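Local structure of 16L protein (6TRR) at the interface of chains A and B. The protein inhibits apoptosis of the infected host cell as a poxviral member of the M11L family, probably by sequestering pro-apoptotic Bcl-2 proteins of the host. Residues are numbered along the deposited sequence; one frame, centred on the assembly and turned at random. Chains: chain A/B, 16L protein.

The interface of chains A and B. Residues chain A 29, 33, 36, 44; chain B 19, 22-23.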
loop_
_atom_site.group_PDB
_atom_site.type_symbol
_atom_site.label_atom_id
_atom_site.label_comp_id
_atom_site.label_asym_id
_atom_site.label_seq_id
_atom_site.Cartn_x
_atom_site.Cartn_y
_atom_site.Cartn_z
ATOM N N LEU A 29 -3.424 -5.296 -0.983
ATOM C CA LEU A 29 -4.574 -4.839 -0.211
ATOM C C LEU A 29 -5.649 -5.914 -0.150
ATOM O O LEU A 29 -6.245 -6.150 0.907
ATOM C CB LEU A 29 -5.143 -3.554 -0.814
ATOM C CG LEU A 29 -6.143 -2.826 0.087
ATOM C CD1 LEU A 29 -5.400 -2.049 1.168
ATOM C CD2 LEU A 29 -7.075 -1.915 -0.711
ATOM N N LYS A 33 -7.069 -7.601 3.306
ATOM C CA LYS A 33 -8.492 -7.623 3.635
ATOM C C LYS A 33 -8.943 -9.029 4.011
ATOM O O LYS A 33 -9.617 -9.225 5.029
ATOM C CB LYS A 33 -9.303 -7.090 2.451
ATOM C CG LYS A 33 -10.821 -7.169 2.606
ATOM C CD LYS A 33 -11.345 -6.228 3.677
ATOM C CE LYS A 33 -12.866 -6.209 3.683
ATOM N NZ LYS A 33 -13.428 -5.281 4.700
ATOM N N LEU A 36 -8.165 -10.042 7.503
ATOM C CA LEU A 36 -8.826 -9.365 8.609
ATOM C C LEU A 36 -9.844 -10.295 9.250
ATOM O O LEU A 36 -10.667 -10.904 8.559
ATOM C CB LEU A 36 -9.511 -8.086 8.129
ATOM C CG LEU A 36 -8.606 -6.925 7.709
ATOM C CD1 LEU A 36 -9.450 -5.761 7.223
ATOM C CD2 LEU A 36 -7.704 -6.482 8.850
ATOM N N LEU A 44 -13.281 -2.116 11.401
ATOM C CA LEU A 44 -13.022 -1.318 10.207
ATOM C C LEU A 44 -14.270 -0.573 9.766
ATOM O O LEU A 44 -14.204 0.601 9.384
ATOM C CB LEU A 44 -12.517 -2.215 9.075
ATOM C CG LEU A 44 -12.384 -1.575 7.688
ATOM C CD1 LEU A 44 -11.387 -0.429 7.707
ATOM C CD2 LEU A 44 -11.979 -2.613 6.653
ATOM N N VAL B 19 -6.276 -2.545 11.663
ATOM C CA VAL B 19 -7.420 -1.963 10.969
ATOM C C VAL B 19 -7.078 -0.564 10.470
ATOM O O VAL B 19 -7.377 -0.209 9.324
ATOM C CB VAL B 19 -8.657 -1.974 11.888
ATOM C CG1 VAL B 19 -9.743 -1.032 11.374
ATOM C CG2 VAL B 19 -9.207 -3.391 11.990
ATOM N N PHE B 22 -4.723 -0.711 7.481
ATOM C CA PHE B 22 -5.452 -1.112 6.283
ATOM C C PHE B 22 -6.345 0.017 5.780
ATOM O O PHE B 22 -6.363 0.323 4.582
ATOM C CB PHE B 22 -6.287 -2.357 6.565
ATOM C CG PHE B 22 -7.200 -2.725 5.436
ATOM C CD1 PHE B 22 -6.733 -3.478 4.373
ATOM C CD2 PHE B 22 -8.516 -2.300 5.425
ATOM C CE1 PHE B 22 -7.567 -3.811 3.327
ATOM C CE2 PHE B 22 -9.354 -2.629 4.381
ATOM C CZ PHE B 22 -8.879 -3.385 3.331
ATOM N N TYR B 23 -7.104 0.639 6.684
ATOM C CA TYR B 23 -8.024 1.701 6.286
ATOM C C TYR B 23 -7.295 2.808 5.536
ATOM O O TYR B 23 -7.735 3.244 4.467
ATOM C CB TYR B 23 -8.733 2.265 7.518
ATOM C CG TYR B 23 -9.665 3.420 7.221
ATOM C CD1 TYR B 23 -10.867 3.213 6.556
ATOM C CD2 TYR B 23 -9.350 4.715 7.615
ATOM C CE1 TYR B 23 -11.725 4.261 6.287
ATOM C CE2 TYR B 23 -10.204 5.773 7.349
ATOM C CZ TYR B 23 -11.390 5.539 6.686
ATOM O OH TYR B 23 -12.243 6.586 6.417
#
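B:Phe22 pushes its phenyl ring in among A:Leu29, A:Lys33, A:Leu36 and A:Leu44, and the patch is held by apolar packing. The torsion that sets CG anti to the backbone N (chi1 173°) points the ring into the partner chain. A:Leu36 approaches over one face, its CD1 methyl 4.0 Å above the ring plane and offset toward the rim. A:Leu44 crosses the phenylalanine side chain at about a right angle and sets CD2 3.5 Å from CE2 of B:Phe22. Toward the other side of the ring, A:Leu29 brings its CD1 methyl 3.5 Å from CE1 of B:Phe22, again with the side chains nearly perpendicular. A:Lys33 reaches the CZ end obliquely with its methylenes, from the side of the ring on which A:Leu36 lies: the chain bends at chi2 (68°), which carries CD back to 3.8 Å from CZ of B:Phe22 while CB touches the same atom.

While CD2 of A:Leu44 faces the ring, the other methyl, CD1, rests 3.8 Å from CB of B:Tyr23, and B:Val19 CG1 packs 3.5 Å from CA of A:Leu44. The leucine fork therefore straddles two neighbouring side chains of one helix.

The polar element is slight: the carbonyl O of A:Leu29 lies in the ring plane at the edge of B:Phe22, 3.6 Å from CE1, where the rim would carry a weak positive polarisation.

B:Val19, B:Phe22 and B:Tyr23 project from helix 14-34 of chain B; chain A contributes the C-terminal part of its own helix 14-34, the connection after it and helix 38-57. By two-fold symmetry each helix 14-34 is inserted in the partner's helical bundle, which looks like a domain-swapped dimer of this Bcl-2-like fold.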